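Local coordinates for putative dihydrodipicolinate synthase family protein (PDB 3QFE) that is of unconfirmed function but belongs to the dihydrodipicolinate synthase family of TIM-barrel proteins, at residues A[99-113]-A[131-145]. Numbering follows the deposited sequence. Where two conformers were deposited one is given.
Sequences INDASVAGANYVLVL and FDDVSCQSPLPVVIY
Ile99, on helix 92-105, meets the last turn of helix 124-137 with one branch and the residues just after it with the other. CD1, at the end of the extended arm, meets Val134 CG1 at 3.7 Å, while CG2 lies 3.4 Å from Ser138 OG and also touches the ring of Pro139. That serine hydroxyl is occupied within its own segment: its hydrogen bond uses an in-plane lone pair of Leu140 O (OG to O 2.7 Å). One turn further on, Ser103 begins a seat for Leu140. Gly106, just beyond the helix, closes it with a Schellman motif, turning the chain toward the sheet. Ala107 completes the seat, its CB 3.9 Å from Leu140 CD1, which also reaches Val110 CG1. Asn108 O lies 3.3 Å from Pro141 CD, and the Tyr109 ring receives Pro141 CB at its edge; the Tyr109 hydroxyl is hydrogen-bonded to Pro7 O.

From here the pairing illustrates how a TIM barrel is assembled: strand 109-112, helix 124-137 and strand 142-146 form one beta-alpha-beta crossover, with helix 92-105 leading into the first strand. Val110 donates to Pro141 O and accepts from Val143 N; Val112 repeats the pattern with Val143 O and Tyr145 N. The last of these bonds is the bent one (N-H...O 156°), its donor 55° out of the carbonyl plane.

Val110 and Val112 face the helices together with Val142, and Val112 CG1 lies 3.9 Å from Phe131 CE1. On the other face, Leu111 CD1 packs on Val143 CG1. A chi1 of -167° swings the Tyr145 ring away from its own N and in between two leucines: Leu111 CD2 and Leu113 CD2 cover opposite faces in CH-pi contacts, each 4.1 Å from the ring centroid, and Tyr145 OH is hydrogen-bonded to Thr54 OG1.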
loop_
_atom_site.group_PDB
_atom_site.type_symbol
_atom_site.label_atom_id
_atom_site.label_comp_id
_atom_site.label_asym_id
_atom_site.label_seq_id
_atom_site.Cartn_x
_atom_site.Cartn_y
_atom_site.Cartn_z
ATOM N N ILE A 99 1.410 5.406 -15.896
ATOM C CA ILE A 99 1.456 6.689 -15.218
ATOM C C ILE A 99 0.458 7.700 -15.807
ATOM O O ILE A 99 -0.324 8.290 -15.067
ATOM C CB ILE A 99 2.887 7.283 -15.183
ATOM C CG1 ILE A 99 3.789 6.457 -14.235
ATOM C CG2 ILE A 99 2.826 8.740 -14.755
ATOM C CD1 ILE A 99 5.296 6.886 -14.258
ATOM N N ASN A 100 0.473 7.870 -17.131
ATOM C CA ASN A 100 -0.449 8.780 -17.773
ATOM C C ASN A 100 -1.910 8.392 -17.543
ATOM O O ASN A 100 -2.752 9.258 -17.321
ATOM C CB ASN A 100 -0.094 8.941 -19.259
ATOM C CG ASN A 100 1.113 9.850 -19.456
ATOM O OD1 ASN A 100 1.130 10.988 -18.976
ATOM N ND2 ASN A 100 2.133 9.347 -20.120
ATOM N N ASP A 101 -2.196 7.090 -17.577
ATOM C CA ASP A 101 -3.535 6.604 -17.241
ATOM C C ASP A 101 -3.893 7.006 -15.817
ATOM O O ASP A 101 -5.012 7.476 -15.585
ATOM C CB ASP A 101 -3.636 5.081 -17.376
ATOM C CG ASP A 101 -3.628 4.624 -18.831
ATOM O OD1 ASP A 101 -3.727 5.475 -19.746
ATOM O OD2 ASP A 101 -3.526 3.407 -19.057
ATOM N N ALA A 102 -2.944 6.833 -14.889
ATOM C CA ALA A 102 -3.153 7.145 -13.467
ATOM C C ALA A 102 -3.442 8.619 -13.260
ATOM O O ALA A 102 -4.311 8.993 -12.473
ATOM C CB ALA A 102 -1.936 6.705 -12.603
ATOM N N SER A 103 -2.694 9.442 -13.978
ATOM C CA SER A 103 -2.847 10.872 -13.904
ATOM C C SER A 103 -4.251 11.268 -14.334
ATOM O O SER A 103 -4.953 11.963 -13.593
ATOM C CB SER A 103 -1.799 11.543 -14.777
ATOM O OG SER A 103 -1.913 12.943 -14.676
ATOM N N VAL A 104 -4.670 10.803 -15.509
ATOM C CA VAL A 104 -6.025 11.079 -16.003
ATOM C C VAL A 104 -7.120 10.554 -15.023
ATOM O O VAL A 104 -8.124 11.202 -14.808
ATOM C CB VAL A 104 -6.243 10.540 -17.471
ATOM C CG1 VAL A 104 -7.704 10.727 -17.936
ATOM C CG2 VAL A 104 -5.287 11.246 -18.470
ATOM N N ALA A 105 -6.883 9.418 -14.392
ATOM C CA ALA A 105 -7.904 8.816 -13.545
ATOM C C ALA A 105 -7.985 9.464 -12.154
ATOM O O ALA A 105 -8.896 9.182 -11.406
ATOM C CB ALA A 105 -7.694 7.321 -13.454
ATOM N N GLY A 106 -7.035 10.337 -11.824
ATOM C CA GLY A 106 -7.082 11.108 -10.594
ATOM C C GLY A 106 -6.087 10.796 -9.482
ATOM O O GLY A 106 -6.251 11.306 -8.380
ATOM N N ALA A 107 -5.064 9.974 -9.723
ATOM C CA ALA A 107 -4.035 9.704 -8.696
ATOM C C ALA A 107 -3.206 10.961 -8.335
ATOM O O ALA A 107 -3.139 11.899 -9.141
ATOM C CB ALA A 107 -3.132 8.575 -9.136
ATOM N N ASN A 108 -2.620 11.011 -7.124
ATOM C CA ASN A 108 -1.750 12.145 -6.728
ATOM C C ASN A 108 -0.273 11.796 -6.900
ATOM O O ASN A 108 0.570 12.678 -7.163
ATOM C CB ASN A 108 -1.969 12.573 -5.269
ATOM C CG ASN A 108 -3.422 12.838 -4.935
ATOM O OD1 ASN A 108 -4.070 12.044 -4.247
ATOM N ND2 ASN A 108 -3.944 13.943 -5.413
ATOM N N TYR A 109 0.032 10.507 -6.733
ATOM C CA TYR A 109 1.390 10.013 -6.804
ATOM C C TYR A 109 1.420 8.676 -7.534
ATOM O O TYR A 109 0.422 7.922 -7.545
ATOM C CB TYR A 109 1.945 9.796 -5.392
ATOM C CG TYR A 109 1.605 10.861 -4.364
ATOM C CD1 TYR A 109 2.236 12.106 -4.365
ATOM C CD2 TYR A 109 0.689 10.608 -3.379
ATOM C CE1 TYR A 109 1.941 13.061 -3.412
ATOM C CE2 TYR A 109 0.381 11.559 -2.413
ATOM C CZ TYR A 109 1.007 12.771 -2.429
ATOM O OH TYR A 109 0.668 13.688 -1.459
ATOM N N VAL A 110 2.575 8.342 -8.094
ATOM C CA VAL A 110 2.738 7.026 -8.674
ATOM C C VAL A 110 3.851 6.294 -7.973
ATOM O O VAL A 110 4.877 6.882 -7.631
ATOM C CB VAL A 110 2.952 7.038 -10.216
ATOM C CG1 VAL A 110 1.738 7.573 -10.870
ATOM C CG2 VAL A 110 4.163 7.870 -10.618
ATOM N N LEU A 111 3.622 5.003 -7.762
ATOM C CA LEU A 111 4.548 4.139 -7.067
ATOM C C LEU A 111 5.213 3.178 -8.061
ATOM O O LEU A 111 4.543 2.362 -8.692
ATOM C CB LEU A 111 3.766 3.408 -5.991
ATOM C CG LEU A 111 4.433 2.410 -5.063
ATOM C CD1 LEU A 111 5.440 3.053 -4.128
ATOM C CD2 LEU A 111 3.290 1.734 -4.276
ATOM N N VAL A 112 6.524 3.302 -8.223
ATOM C CA VAL A 112 7.231 2.716 -9.363
ATOM C C VAL A 112 8.265 1.647 -8.968
ATOM O O VAL A 112 9.280 1.959 -8.360
ATOM C CB VAL A 112 7.946 3.842 -10.221
ATOM C CG1 VAL A 112 8.620 3.273 -11.496
ATOM C CG2 VAL A 112 6.975 4.955 -10.611
ATOM N N LEU A 113 8.002 0.391 -9.340
ATOM C CA LEU A 113 8.997 -0.697 -9.261
ATOM C C LEU A 113 10.164 -0.454 -10.191
ATOM O O LEU A 113 9.987 0.141 -11.248
ATOM C CB LEU A 113 8.373 -2.057 -9.635
ATOM C CG LEU A 113 7.400 -2.630 -8.596
ATOM C CD1 LEU A 113 6.333 -3.518 -9.249
ATOM C CD2 LEU A 113 8.147 -3.366 -7.464
ATOM N N PHE A 131 14.830 5.253 -13.714
ATOM C CA PHE A 131 14.244 6.210 -12.786
ATOM C C PHE A 131 14.446 7.664 -13.197
ATOM O O PHE A 131 13.517 8.468 -13.056
ATOM C CB PHE A 131 14.714 5.964 -11.366
ATOM C CG PHE A 131 14.004 4.833 -10.707
ATOM C CD1 PHE A 131 12.676 4.954 -10.344
ATOM C CD2 PHE A 131 14.662 3.636 -10.445
ATOM C CE1 PHE A 131 12.009 3.908 -9.733
ATOM C CE2 PHE A 131 13.990 2.579 -9.822
ATOM C CZ PHE A 131 12.663 2.721 -9.471
ATOM N N ASP A 132 15.632 7.994 -13.706
ATOM C CA ASP A 132 15.875 9.312 -14.322
ATOM C C ASP A 132 14.853 9.648 -15.424
ATOM O O ASP A 132 14.246 10.717 -15.428
ATOM C CB ASP A 132 17.288 9.384 -14.919
ATOM C CG ASP A 132 18.391 9.555 -13.856
ATOM O OD1 ASP A 132 18.092 9.646 -12.629
ATOM O OD2 ASP A 132 19.581 9.601 -14.265
ATOM N N ASP A 133 14.670 8.719 -16.352
ATOM C CA ASP A 133 13.750 8.894 -17.468
ATOM C C ASP A 133 12.285 8.984 -17.005
ATOM O O ASP A 133 11.508 9.834 -17.475
ATOM C CB ASP A 133 13.942 7.738 -18.431
ATOM C CG ASP A 133 13.376 8.017 -19.795
ATOM O OD1 ASP A 133 13.038 9.184 -20.084
ATOM O OD2 ASP A 133 13.267 7.054 -20.578
ATOM N N VAL A 134 11.925 8.134 -16.049
ATOM C CA VAL A 134 10.580 8.115 -15.550
ATOM C C VAL A 134 10.195 9.381 -14.783
ATOM O O VAL A 134 9.134 9.947 -15.065
ATOM C CB VAL A 134 10.255 6.811 -14.771
ATOM C CG1 VAL A 134 8.999 6.988 -13.940
ATOM C CG2 VAL A 134 10.081 5.649 -15.740
ATOM N N SER A 135 11.045 9.833 -13.844
ATOM C CA SER A 135 10.751 11.045 -13.034
ATOM C C SER A 135 10.569 12.242 -13.924
ATOM O O SER A 135 9.655 13.028 -13.759
ATOM C CB SER A 135 11.886 11.404 -12.082
ATOM O OG SER A 135 12.354 10.280 -11.385
ATOM N N CYS A 136 11.492 12.372 -14.855
ATOM C CA CYS A 136 11.518 13.459 -15.794
ATOM C C CYS A 136 10.276 13.506 -16.707
ATOM O O CYS A 136 9.775 14.591 -16.991
ATOM C CB CYS A 136 12.834 13.369 -16.581
ATOM S SG CYS A 136 12.897 14.268 -18.100
ATOM N N GLN A 137 9.765 12.349 -17.145
ATOM C CA GLN A 137 8.604 12.325 -18.055
ATOM C C GLN A 137 7.254 12.297 -17.343
ATOM O O GLN A 137 6.223 12.624 -17.953
ATOM C CB GLN A 137 8.694 11.158 -19.037
ATOM C CG GLN A 137 9.836 11.261 -20.053
ATOM C CD GLN A 137 9.625 10.334 -21.223
ATOM O OE1 GLN A 137 8.627 10.431 -21.938
ATOM N NE2 GLN A 137 10.554 9.425 -21.427
ATOM N N SER A 138 7.267 11.926 -16.057
ATOM C CA SER A 138 6.047 11.665 -15.317
ATOM C C SER A 138 5.329 12.949 -14.923
ATOM O O SER A 138 5.936 13.868 -14.373
ATOM C CB SER A 138 6.302 10.804 -14.072
ATOM O OG SER A 138 5.125 10.736 -13.265
ATOM N N PRO A 139 4.021 13.012 -15.211
ATOM C CA PRO A 139 3.224 14.158 -14.795
ATOM C C PRO A 139 2.865 14.136 -13.316
ATOM O O PRO A 139 2.324 15.115 -12.812
ATOM C CB PRO A 139 1.958 14.054 -15.652
ATOM C CG PRO A 139 1.927 12.665 -16.172
ATOM C CD PRO A 139 3.331 12.156 -16.200
ATOM N N LEU A 140 3.155 13.040 -12.629
ATOM C CA LEU A 140 2.864 12.920 -11.204
ATOM C C LEU A 140 4.167 12.684 -10.412
ATOM O O LEU A 140 5.121 12.107 -10.941
ATOM C CB LEU A 140 1.860 11.773 -10.944
ATOM C CG LEU A 140 0.369 11.951 -11.317
ATOM C CD1 LEU A 140 -0.415 10.673 -11.079
ATOM C CD2 LEU A 140 -0.325 13.124 -10.610
ATOM N N PRO A 141 4.209 13.127 -9.150
ATOM C CA PRO A 141 5.388 12.831 -8.307
ATOM C C PRO A 141 5.611 11.313 -8.120
ATOM O O PRO A 141 4.650 10.552 -8.019
ATOM C CB PRO A 141 5.050 13.503 -6.970
ATOM C CG PRO A 141 4.002 14.529 -7.275
ATOM C CD PRO A 141 3.257 14.049 -8.493
ATOM N N VAL A 142 6.870 10.903 -8.036
ATOM C CA VAL A 142 7.245 9.492 -8.092
ATOM C C VAL A 142 7.752 8.943 -6.747
ATOM O O VAL A 142 8.606 9.532 -6.117
ATOM C CB VAL A 142 8.318 9.268 -9.206
ATOM C CG1 VAL A 142 9.000 7.905 -9.091
ATOM C CG2 VAL A 142 7.698 9.481 -10.592
ATOM N N VAL A 143 7.199 7.809 -6.325
ATOM C CA VAL A 143 7.710 7.084 -5.159
ATOM C C VAL A 143 8.358 5.777 -5.653
ATOM O O VAL A 143 7.713 4.960 -6.329
ATOM C CB VAL A 143 6.601 6.805 -4.093
ATOM C CG1 VAL A 143 7.187 6.085 -2.876
ATOM C CG2 VAL A 143 5.944 8.105 -3.638
ATOM N N ILE A 144 9.632 5.603 -5.321
ATOM C CA ILE A 144 10.379 4.402 -5.671
ATOM C C ILE A 144 9.746 3.267 -4.900
ATOM O O ILE A 144 9.466 3.407 -3.697
ATOM C CB ILE A 144 11.869 4.539 -5.296
ATOM C CG1 ILE A 144 12.523 5.655 -6.110
ATOM C CG2 ILE A 144 12.619 3.221 -5.503
ATOM C CD1 ILE A 144 13.842 6.175 -5.516
ATOM N N TYR A 145 9.458 2.178 -5.604
ATOM C CA TYR A 145 8.869 0.990 -4.998
ATOM C C TYR A 145 9.954 -0.057 -5.002
ATOM O O TYR A 145 10.269 -0.639 -6.035
ATOM C CB TYR A 145 7.680 0.521 -5.823
ATOM C CG TYR A 145 6.748 -0.518 -5.201
ATOM C CD1 TYR A 145 5.550 -0.839 -5.843
ATOM C CD2 TYR A 145 7.055 -1.178 -3.993
ATOM C CE1 TYR A 145 4.670 -1.790 -5.322
ATOM C CE2 TYR A 145 6.186 -2.145 -3.454
ATOM C CZ TYR A 145 4.985 -2.441 -4.125
ATOM O OH TYR A 145 4.083 -3.376 -3.636
#